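Local structure of putative oxidoreductase (Bacteroides fragilis NCTC 9343, 3EOF) at the interface of chains A and B. The protein binds flavin mononucleotide and probably acts as an oxidoreductase of the nitroreductase family. Residues are numbered along the deposited sequence; one frame, centred on the assembly and turned at random. Chains: chain A/B, Putative oxidoreductase.

Contact 1: the interface of chains A and B. Residues chain A 26, 29, 33, 44, 46; chain B 174, 177-178.
B:Ile177 has its CG2 anti to the backbone N (chi1 -53° for CG1), and this branch is the one that reaches A:Phe33. A:Phe33 turns its own ring carbon CG away from the carbonyl carbon and beside its backbone N (chi1 -55°), presenting a ring face to chain B. The two side chains run antiparallel alongside each other. CG2 of B:Ile177 lies over that face, toward the rim, 3.4 Å from A:Phe33 CZ, as a CH-pi contact. The same methyl also touches the ring of A:Tyr44, 3.6 Å from its CD1. The opposite face of the A:Phe33 ring is covered by the carbonyl oxygen of A:Leu29, from its own chain. B:Ile178 meets the ring at its edge, in plane, with CG1 3.8 Å from A:Phe33 CZ. Its CD1 runs on to A:Leu29 and A:Asn26 on helix 22-32. The B:Ile174 side chain runs roughly perpendicular to that of A:Phe33 and sets its CG2 3.8 Å from A:Phe33 CD2. The patch is therefore mainly an apolar seam between two copies of the protein. Backbone pairing ties it to a sheet: B:Ile178, in strand 178-180, forms a parallel bridge with A:Val46 in strand 44-49. The segment of chain B thus extends the sheet of chain A. The bridge is marked by the amide N of A:Val46, which donates to the carbonyl O of B:Ile177 at 3.0 Å, nearly straight at 167°.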
ATOM      1  N   ASN A  26       0.112  -9.296  18.674  1.00 26.85           N
ATOM      2  CA  ASN A  26      -1.137  -9.808  18.143  1.00 26.35           C
ATOM      3  C   ASN A  26      -2.257  -8.801  18.197  1.00 26.87           C
ATOM      4  O   ASN A  26      -3.098  -8.799  17.319  1.00 25.71           O
ATOM      5  CB  ASN A  26      -1.563 -11.078  18.864  1.00 28.88           C
ATOM      6  CG  ASN A  26      -0.661 -12.275  18.569  1.00 33.90           C
ATOM      7  OD1 ASN A  26       0.009 -12.363  17.526  1.00 32.13           O
ATOM      8  ND2 ASN A  26      -0.651 -13.212  19.501  1.00 23.15           N
ATOM      9  N   LEU A  29      -1.537  -6.327  15.315  1.00 24.98           N
ATOM     10  CA  LEU A  29      -1.873  -7.000  14.063  1.00 22.91           C
ATOM     11  C   LEU A  29      -3.398  -7.185  13.923  1.00 23.38           C
ATOM     12  O   LEU A  29      -3.957  -6.767  12.923  1.00 21.98           O
ATOM     13  CB  LEU A  29      -1.099  -8.309  13.914  1.00 25.28           C
ATOM     14  CG  LEU A  29       0.414  -8.208  13.655  1.00 19.50           C
ATOM     15  CD1 LEU A  29       1.092  -9.478  14.015  1.00 20.30           C
ATOM     16  CD2 LEU A  29       0.723  -7.806  12.210  1.00 20.12           C
ATOM     17  N   PHE A  33      -5.633  -5.438  10.899  1.00 23.85           N
ATOM     18  CA  PHE A  33      -6.428  -6.192   9.938  1.00 22.88           C
ATOM     19  C   PHE A  33      -7.809  -5.585   9.735  1.00 21.14           C
ATOM     20  O   PHE A  33      -8.513  -5.985   8.827  1.00 20.32           O
ATOM     21  CB  PHE A  33      -6.545  -7.686  10.279  1.00 21.95           C
ATOM     22  CG  PHE A  33      -5.234  -8.408  10.469  1.00 22.43           C
ATOM     23  CD1 PHE A  33      -4.073  -7.980   9.865  1.00 16.54           C
ATOM     24  CD2 PHE A  33      -5.188  -9.569  11.246  1.00 20.13           C
ATOM     25  CE1 PHE A  33      -2.881  -8.684  10.031  1.00 24.26           C
ATOM     26  CE2 PHE A  33      -4.023 -10.235  11.429  1.00 23.89           C
ATOM     27  CZ  PHE A  33      -2.853  -9.788  10.824  1.00 21.96           C
ATOM     28  N   TYR A  44      -4.020 -11.143   2.378  1.00 22.82           N
ATOM     29  CA  TYR A  44      -2.697 -11.052   2.943  1.00 21.41           C
ATOM     30  C   TYR A  44      -2.492 -12.063   4.037  1.00 23.82           C
ATOM     31  O   TYR A  44      -3.444 -12.609   4.612  1.00 23.89           O
ATOM     32  CB  TYR A  44      -2.488  -9.647   3.561  1.00 22.05           C
ATOM     33  CG  TYR A  44      -3.649  -9.159   4.421  1.00 23.68           C
ATOM     34  CD1 TYR A  44      -3.766  -9.544   5.742  1.00 22.71           C
ATOM     35  CD2 TYR A  44      -4.655  -8.355   3.901  1.00 24.34           C
ATOM     36  CE1 TYR A  44      -4.830  -9.123   6.526  1.00 18.47           C
ATOM     37  CE2 TYR A  44      -5.745  -7.945   4.693  1.00 17.18           C
ATOM     38  CZ  TYR A  44      -5.795  -8.323   6.007  1.00 21.79           C
ATOM     39  OH  TYR A  44      -6.819  -7.917   6.830  1.00 25.10           O
ATOM     40  N   VAL A  46       0.691 -12.509   7.212  1.00 24.92           N
ATOM     41  CA  VAL A  46       1.807 -11.890   7.890  1.00 22.94           C
ATOM     42  C   VAL A  46       2.637 -13.000   8.515  1.00 20.40           C
ATOM     43  O   VAL A  46       2.159 -13.751   9.412  1.00 18.96           O
ATOM     44  CB  VAL A  46       1.328 -10.928   9.025  1.00 23.37           C
ATOM     45  CG1 VAL A  46       2.566 -10.183   9.659  1.00 22.77           C
ATOM     46  CG2 VAL A  46       0.249  -9.934   8.515  1.00 23.80           C
TER
ATOM     47  N   ILE B 174      -7.531 -14.131  13.681  1.00 24.29           N
ATOM     48  CA  ILE B 174      -6.127 -13.777  13.324  1.00 25.49           C
ATOM     49  C   ILE B 174      -5.192 -14.946  13.143  1.00 23.53           C
ATOM     50  O   ILE B 174      -4.139 -14.832  12.505  1.00 22.88           O
ATOM     51  CB  ILE B 174      -5.546 -12.737  14.286  1.00 27.46           C
ATOM     52  CG1 ILE B 174      -5.377 -13.291  15.708  1.00 24.80           C
ATOM     53  CG2 ILE B 174      -6.436 -11.471  14.240  1.00 21.51           C
ATOM     54  CD1 ILE B 174      -4.536 -12.371  16.574  1.00 23.68           C
ATOM     55  N   ILE B 177      -4.505 -15.503   9.581  1.00 25.70           N
ATOM     56  CA  ILE B 177      -3.713 -14.488   8.864  1.00 25.12           C
ATOM     57  C   ILE B 177      -2.263 -14.471   9.284  1.00 24.46           C
ATOM     58  O   ILE B 177      -1.391 -14.245   8.478  1.00 24.25           O
ATOM     59  CB  ILE B 177      -4.282 -13.065   9.146  1.00 27.70           C
ATOM     60  CG1 ILE B 177      -5.795 -12.968   8.855  1.00 24.47           C
ATOM     61  CG2 ILE B 177      -3.505 -12.028   8.378  1.00 19.92           C
ATOM     62  CD1 ILE B 177      -6.166 -13.205   7.388  1.00 31.20           C
ATOM     63  N   ILE B 178      -2.009 -14.693  10.571  1.00 25.75           N
ATOM     64  CA  ILE B 178      -0.663 -14.679  11.133  1.00 25.19           C
ATOM     65  C   ILE B 178      -0.073 -16.079  11.087  1.00 27.36           C
ATOM     66  O   ILE B 178      -0.741 -17.051  11.473  1.00 25.96           O
ATOM     67  CB  ILE B 178      -0.682 -14.170  12.606  1.00 26.98           C
ATOM     68  CG1 ILE B 178      -1.284 -12.762  12.654  1.00 23.44           C
ATOM     69  CG2 ILE B 178       0.726 -14.240  13.232  1.00 24.21           C
ATOM     70  CD1 ILE B 178      -1.647 -12.238  14.057  1.00 17.90           C
TER

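Contact 2: the interface of chains A and B. Residues chain A 220-221, 225, 227, 230; chain B 96-97, 99, 102.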
ATOM      1  N   PHE A 220      20.831   9.150  -6.167  1.00 20.09           N
ATOM      2  CA  PHE A 220      19.756   8.209  -6.399  1.00 22.40           C
ATOM      3  C   PHE A 220      19.821   7.445  -7.707  1.00 23.62           C
ATOM      4  O   PHE A 220      19.591   6.241  -7.727  1.00 24.59           O
ATOM      5  CB  PHE A 220      18.429   8.927  -6.279  1.00 21.35           C
ATOM      6  CG  PHE A 220      18.122   9.334  -4.886  1.00 24.95           C
ATOM      7  CD1 PHE A 220      17.495   8.462  -4.029  1.00 21.36           C
ATOM      8  CD2 PHE A 220      18.475  10.570  -4.419  1.00 29.15           C
ATOM      9  CE1 PHE A 220      17.253   8.808  -2.750  1.00 25.47           C
ATOM     10  CE2 PHE A 220      18.195  10.926  -3.126  1.00 28.33           C
ATOM     11  CZ  PHE A 220      17.596  10.049  -2.296  1.00 25.83           C
ATOM     12  N   THR A 221      20.123   8.150  -8.796  1.00 23.68           N
ATOM     13  CA  THR A 221      20.144   7.564 -10.124  1.00 23.17           C
ATOM     14  C   THR A 221      21.410   6.762 -10.375  1.00 22.43           C
ATOM     15  O   THR A 221      21.370   5.764 -11.070  1.00 22.60           O
ATOM     16  CB  THR A 221      20.070   8.658 -11.231  1.00 24.43           C
ATOM     17  OG1 THR A 221      21.256   9.468 -11.205  1.00 22.11           O
ATOM     18  CG2 THR A 221      18.861   9.564 -11.032  1.00 18.52           C
ATOM     19  N   TYR A 225      19.345   3.741  -6.701  1.00 26.49           N
ATOM     20  CA  TYR A 225      18.280   3.121  -7.447  1.00 24.23           C
ATOM     21  C   TYR A 225      18.566   3.356  -8.880  1.00 23.06           C
ATOM     22  O   TYR A 225      17.947   4.219  -9.517  1.00 24.84           O
ATOM     23  CB  TYR A 225      16.939   3.743  -7.054  1.00 25.81           C
ATOM     24  CG  TYR A 225      16.659   3.742  -5.555  1.00 30.96           C
ATOM     25  CD1 TYR A 225      16.399   2.547  -4.860  1.00 36.69           C
ATOM     26  CD2 TYR A 225      16.624   4.930  -4.844  1.00 24.50           C
ATOM     27  CE1 TYR A 225      16.128   2.555  -3.486  1.00 34.61           C
ATOM     28  CE2 TYR A 225      16.358   4.947  -3.486  1.00 29.84           C
ATOM     29  CZ  TYR A 225      16.127   3.768  -2.813  1.00 30.61           C
ATOM     30  OH  TYR A 225      15.864   3.826  -1.462  1.00 36.41           O
ATOM     31  N   LYS A 227      19.331   2.568 -13.003  1.00 26.56           N
ATOM     32  CA  LYS A 227      18.588   2.130 -14.169  1.00 27.69           C
ATOM     33  C   LYS A 227      18.792   0.640 -14.363  1.00 28.17           C
ATOM     34  O   LYS A 227      17.806  -0.102 -14.464  1.00 25.85           O
ATOM     35  CB  LYS A 227      19.042   2.909 -15.424  1.00 23.52           C
ATOM     36  CG  LYS A 227      18.330   2.504 -16.701  1.00 22.54           C
ATOM     37  CD  LYS A 227      18.574   3.509 -17.820  1.00 25.41           C
ATOM     38  CE  LYS A 227      17.744   3.239 -19.066  1.00 27.09           C
ATOM     39  NZ  LYS A 227      17.997   1.941 -19.664  1.00 22.26           N
ATOM     40  N   ASN A 230      17.172  -1.383 -11.566  1.00 25.10           N
ATOM     41  CA  ASN A 230      15.723  -1.270 -11.701  1.00 24.79           C
ATOM     42  C   ASN A 230      15.140  -2.180 -12.786  1.00 24.19           C
ATOM     43  O   ASN A 230      14.075  -2.773 -12.612  1.00 26.08           O
ATOM     44  CB  ASN A 230      15.328   0.183 -11.968  1.00 26.34           C
ATOM     45  CG  ASN A 230      15.504   1.072 -10.734  1.00 30.54           C
ATOM     46  OD1 ASN A 230      15.525   0.587  -9.601  1.00 26.83           O
ATOM     47  ND2 ASN A 230      15.651   2.365 -10.957  1.00 26.06           N
TER
ATOM     48  N   GLY B  96      16.379   6.268 -14.303  1.00 22.06           N
ATOM     49  CA  GLY B  96      16.038   4.999 -14.917  1.00 24.84           C
ATOM     50  C   GLY B  96      14.865   4.398 -14.184  1.00 21.89           C
ATOM     51  O   GLY B  96      14.953   3.289 -13.686  1.00 19.83           O
ATOM     52  N   TYR B  97      13.744   5.107 -14.178  1.00 24.40           N
ATOM     53  CA  TYR B  97      12.563   4.700 -13.406  1.00 22.56           C
ATOM     54  C   TYR B  97      11.305   4.372 -14.228  1.00 22.65           C
ATOM     55  O   TYR B  97      10.215   4.250 -13.666  1.00 21.93           O
ATOM     56  CB  TYR B  97      12.234   5.765 -12.355  1.00 24.42           C
ATOM     57  CG  TYR B  97      13.428   6.104 -11.498  1.00 24.51           C
ATOM     58  CD1 TYR B  97      13.934   5.179 -10.626  1.00 21.38           C
ATOM     59  CD2 TYR B  97      14.055   7.356 -11.570  1.00 28.12           C
ATOM     60  CE1 TYR B  97      15.023   5.445  -9.853  1.00 21.27           C
ATOM     61  CE2 TYR B  97      15.149   7.654 -10.781  1.00 22.43           C
ATOM     62  CZ  TYR B  97      15.652   6.674  -9.914  1.00 27.15           C
ATOM     63  OH  TYR B  97      16.774   6.886  -9.096  1.00 24.14           O
ATOM     64  N   ASN B  99       9.925   1.695 -15.361  1.00 21.88           N
ATOM     65  CA  ASN B  99       9.970   0.236 -15.340  1.00 23.85           C
ATOM     66  C   ASN B  99       9.094  -0.244 -14.225  1.00 22.00           C
ATOM     67  O   ASN B  99       8.730   0.531 -13.362  1.00 24.34           O
ATOM     68  CB  ASN B  99      11.425  -0.258 -15.244  1.00 22.80           C
ATOM     69  CG  ASN B  99      12.231   0.514 -14.194  1.00 22.81           C
ATOM     70  OD1 ASN B  99      11.952   0.459 -13.005  1.00 19.45           O
ATOM     71  ND2 ASN B  99      13.246   1.213 -14.651  1.00 21.13           N
ATOM     72  N   SER B 102       9.971   0.297 -10.433  1.00 24.70           N
ATOM     73  CA  SER B 102       9.758   1.691 -10.015  1.00 21.71           C
ATOM     74  C   SER B 102       8.292   1.963  -9.825  1.00 22.09           C
ATOM     75  O   SER B 102       7.884   2.601  -8.867  1.00 24.57           O
ATOM     76  CB  SER B 102      10.363   2.627 -11.048  1.00 25.86           C
ATOM     77  OG  SER B 102      11.736   2.341 -11.133  1.00 19.26           O
TER
HETATM   78  O   HOH W   1      13.100   2.166  -8.569  1.00 32.34           O
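A:Asn230, on helix 227-243, meets a loop of chain B that carries B:Gly96 and B:Tyr97, in a polar helix-to-loop part of the two-fold A/B interface. Its amide nitrogen ND2 donates to the carbonyl O of B:Gly96 at 3.0 Å. The acceptor lies in the amide plane of A:Asn230, but the donor stands above the carbonyl plane of B:Gly96. B:Asn99 ND2 donates to the same oxygen from the opposite face, at 2.9 Å. Two side-chain amides, one from each chain, therefore grip one backbone oxygen. The other end of the A:Asn230 amide, OD1, is linked through a water to B:Ser102 OG. B:Ser102 in turn bonds B:Asn99 OD1 with both its N and its OG, which should fix the B:Asn99 amide. B:Tyr97 has CG anti to the carbonyl carbon (chi1 -53°), and its ring extends past A:Asn230 toward the end of helix 216-224. The A:Asn230 amide and B:Tyr97 ring planes are 47° apart. A:Tyr225 CB sits at the ring edge, in plane. A:Lys227 lays its aliphatic chain along B:Gly96, with A:Lys227 CB 3.7 Å from B:Gly96 CA. At the far end of the ring, the phenol OH of B:Tyr97 lies 2.9 Å from the carbonyl O of A:Tyr225, a hydrogen bond, and 3.2 Å from A:Phe220 O.

Contact 3: the interface of chains A and B. Residues chain A 80, 82-83, 86, 148, 151; chain B 183, 185-186.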
ATOM      1  N   ASP A  80      -1.662 -12.462  -0.421  1.00 23.52           N
ATOM      2  CA  ASP A  80      -2.073 -13.864  -0.287  1.00 22.54           C
ATOM      3  C   ASP A  80      -3.458 -14.063  -0.873  1.00 22.01           C
ATOM      4  O   ASP A  80      -4.465 -13.609  -0.313  1.00 21.34           O
ATOM      5  CB  ASP A  80      -2.039 -14.247   1.195  1.00 22.93           C
ATOM      6  CG  ASP A  80      -2.344 -15.715   1.477  1.00 27.26           C
ATOM      7  OD1 ASP A  80      -3.083 -16.334   0.719  1.00 23.90           O
ATOM      8  OD2 ASP A  80      -1.867 -16.230   2.523  1.00 22.22           O
ATOM      9  N   ARG A  82      -3.873 -17.289  -1.863  1.00 19.90           N
ATOM     10  CA  ARG A  82      -3.881 -18.713  -1.621  1.00 21.54           C
ATOM     11  C   ARG A  82      -4.957 -19.119  -0.637  1.00 21.81           C
ATOM     12  O   ARG A  82      -5.697 -20.089  -0.875  1.00 22.39           O
ATOM     13  CB  ARG A  82      -2.541 -19.179  -1.073  1.00 21.94           C
ATOM     14  CG  ARG A  82      -2.513 -20.694  -0.850  1.00 26.52           C
ATOM     15  CD  ARG A  82      -1.144 -21.139  -0.521  1.00 26.57           C
ATOM     16  NE  ARG A  82      -1.051 -22.588  -0.549  1.00 24.95           N
ATOM     17  CZ  ARG A  82      -0.732 -23.301  -1.621  1.00 28.63           C
ATOM     18  NH1 ARG A  82      -0.489 -22.721  -2.791  1.00 28.15           N
ATOM     19  NH2 ARG A  82      -0.689 -24.614  -1.524  1.00 26.83           N
ATOM     20  N   ARG A  83      -4.998 -18.444   0.505  1.00 20.58           N
ATOM     21  CA  ARG A  83      -6.028 -18.759   1.487  1.00 22.97           C
ATOM     22  C   ARG A  83      -7.425 -18.659   0.860  1.00 22.94           C
ATOM     23  O   ARG A  83      -8.254 -19.577   1.001  1.00 23.49           O
ATOM     24  CB  ARG A  83      -5.884 -17.893   2.728  1.00 19.50           C
ATOM     25  CG  ARG A  83      -6.938 -18.172   3.806  1.00 26.24           C
ATOM     26  CD  ARG A  83      -6.647 -17.365   5.042  1.00 23.43           C
ATOM     27  NE  ARG A  83      -6.558 -15.993   4.661  1.00 25.92           N
ATOM     28  CZ  ARG A  83      -5.480 -15.204   4.679  1.00 18.33           C
ATOM     29  NH1 ARG A  83      -4.327 -15.529   5.213  1.00 23.38           N
ATOM     30  NH2 ARG A  83      -5.634 -13.983   4.222  1.00 30.72           N
ATOM     31  N   LYS A  86      -8.055 -21.551  -1.580  1.00 20.99           N
ATOM     32  CA  LYS A  86      -8.239 -22.814  -0.888  0.50 21.30           C
ATOM     33  C   LYS A  86      -9.682 -22.822  -0.384  1.00 20.57           C
ATOM     34  O   LYS A  86     -10.358 -23.811  -0.451  1.00 19.42           O
ATOM     35  CB  LYS A  86      -7.162 -23.038   0.200  0.50 21.20           C
ATOM     36  CG  LYS A  86      -5.899 -23.797  -0.318  0.50 23.81           C
ATOM     37  CD  LYS A  86      -4.790 -23.980   0.769  0.50 22.46           C
ATOM     38  CE  LYS A  86      -4.145 -25.344   0.715  0.50 22.75           C
ATOM     39  NZ  LYS A  86      -3.698 -25.798  -0.617  0.50 30.91           N
ATOM     40  N   PRO A 148       4.094 -20.426  -0.442  1.00 24.75           N
ATOM     41  CA  PRO A 148       3.675 -21.220  -1.551  1.00 26.78           C
ATOM     42  C   PRO A 148       3.015 -20.399  -2.688  1.00 27.47           C
ATOM     43  O   PRO A 148       3.008 -19.168  -2.659  1.00 28.23           O
ATOM     44  CB  PRO A 148       2.673 -22.189  -0.889  1.00 26.20           C
ATOM     45  CG  PRO A 148       2.094 -21.474   0.171  1.00 29.66           C
ATOM     46  CD  PRO A 148       3.082 -20.443   0.638  1.00 28.34           C
ATOM     47  N   VAL A 151       1.120 -16.623  -2.978  1.00 21.86           N
ATOM     48  CA  VAL A 151       1.651 -15.872  -1.823  1.00 22.70           C
ATOM     49  C   VAL A 151       2.933 -15.232  -2.314  1.00 22.76           C
ATOM     50  O   VAL A 151       3.758 -15.881  -2.934  1.00 27.68           O
ATOM     51  CB  VAL A 151       1.921 -16.718  -0.555  1.00 24.57           C
ATOM     52  CG1 VAL A 151       2.355 -15.812   0.594  1.00 21.41           C
ATOM     53  CG2 VAL A 151       0.632 -17.556  -0.135  1.00 15.53           C
TER
ATOM     54  N   TYR B 183       5.206 -19.936   6.621  1.00 26.01           N
ATOM     55  CA  TYR B 183       3.841 -20.039   6.133  1.00 23.50           C
ATOM     56  C   TYR B 183       3.313 -21.423   6.453  1.00 22.94           C
ATOM     57  O   TYR B 183       3.920 -22.409   6.111  1.00 22.59           O
ATOM     58  CB  TYR B 183       3.816 -19.745   4.623  1.00 24.69           C
ATOM     59  CG  TYR B 183       2.458 -19.480   4.059  1.00 22.65           C
ATOM     60  CD1 TYR B 183       1.641 -20.521   3.647  1.00 18.24           C
ATOM     61  CD2 TYR B 183       2.002 -18.203   3.906  1.00 22.05           C
ATOM     62  CE1 TYR B 183       0.418 -20.283   3.133  1.00 29.28           C
ATOM     63  CE2 TYR B 183       0.778 -17.952   3.402  1.00 24.45           C
ATOM     64  CZ  TYR B 183      -0.009 -18.998   3.014  1.00 28.97           C
ATOM     65  OH  TYR B 183      -1.231 -18.762   2.505  1.00 22.09           O
ATOM     66  N   ASP B 185       0.448 -23.607   5.571  1.00 25.56           N
ATOM     67  CA  ASP B 185      -0.588 -23.753   4.565  1.00 27.33           C
ATOM     68  C   ASP B 185      -1.890 -24.222   5.212  1.00 28.39           C
ATOM     69  O   ASP B 185      -1.921 -24.871   6.265  1.00 28.02           O
ATOM     70  CB  ASP B 185      -0.132 -24.689   3.422  1.00 28.24           C
ATOM     71  CG  ASP B 185      -0.907 -24.473   2.122  1.00 26.54           C
ATOM     72  OD1 ASP B 185      -1.682 -23.497   2.011  1.00 33.04           O
ATOM     73  OD2 ASP B 185      -0.743 -25.296   1.194  1.00 25.14           O
ATOM     74  N   TYR B 186      -2.969 -23.901   4.536  1.00 29.54           N
ATOM     75  CA  TYR B 186      -4.288 -24.187   5.014  1.00 28.63           C
ATOM     76  C   TYR B 186      -4.804 -25.551   4.550  1.00 26.14           C
ATOM     77  O   TYR B 186      -4.778 -25.867   3.380  1.00 24.80           O
ATOM     78  CB  TYR B 186      -5.186 -23.066   4.521  1.00 28.75           C
ATOM     79  CG  TYR B 186      -4.677 -21.727   4.953  1.00 28.90           C
ATOM     80  CD1 TYR B 186      -5.036 -21.200   6.188  1.00 27.40           C
ATOM     81  CD2 TYR B 186      -3.828 -20.977   4.143  1.00 30.35           C
ATOM     82  CE1 TYR B 186      -4.573 -19.973   6.599  1.00 30.22           C
ATOM     83  CE2 TYR B 186      -3.352 -19.742   4.565  1.00 26.64           C
ATOM     84  CZ  TYR B 186      -3.734 -19.247   5.787  1.00 24.00           C
ATOM     85  OH  TYR B 186      -3.276 -18.030   6.227  1.00 25.85           O
TER
HETATM   86  O   HOH W   2      -1.607 -27.987   0.357  1.00 39.41           O
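The B:Tyr183 phenol OH donates to the carboxylate oxygen A:Asp80 OD2 at 2.6 Å, on its syn side but tilted out of the carboxylate plane. B:Tyr183, B:Tyr186 and B:Asp185 bury the most surface here. The A:Asp80 carboxylate and B:Tyr183 ring planes are 38° apart. A:Pro148 CD lies over one face of the B:Tyr183 ring, toward the rim, 3.3 Å from B:Tyr183 CD1. A:Val151 CG2 adds an apolar contact near the phenol end. B:Asp185 is held side-on by A:Arg82. A:Arg82 NE donates to B:Asp185 OD1 at 2.8 Å from above the carboxylate plane, and A:Arg82 NH2 to B:Asp185 OD2 at 2.8 Å. The A:Arg82 chain is extended from CG to NE, which carries the guanidinium out to the carboxylate. These two planes are 48° apart. The backbone N of B:Tyr186 reaches B:Asp185 OD1 from the face opposite A:Arg82 NE. A:Lys86 NZ forms a longer salt bridge with B:Asp185 OD2 at 3.5 Å, and a water links the same two atoms. B:Tyr186 packs against A:Arg83, with A:Arg83 CG over the ring centre, a CH-pi contact. A bend at chi3 (55°) turns the A:Arg83 guanidinium back, and its NH1 donates to B:Tyr186 OH at 2.9 Å. A:Asp80 OD1 accepts from A:Arg83 N. The site joins the loop after strand 178-180 of chain B to the end of strand 73-80, helix 82-89, and the start of strand 151-160 with its preceding loop in chain A.

Contact 1 and contact 3 are neighbours, their C-alpha centres about 13 Å apart. Contact 2 lies about 32 Å from each. On chain B, contacts 1 and 3 follow one another along the segment 174-186, which includes strand 178-180. One continuous segment thus spans two neighbouring patches of chain A. Contact 2 uses other elements: the C-terminal helices of chain A, and the loop before helix 100-123 of chain B with that helix's first turn. Two-fold symmetry repeats all three with the chains exchanged. Reciprocal contacts at two separate regions are consistent with the homodimer usual in nitroreductases, though the structure alone does not show the state in solution.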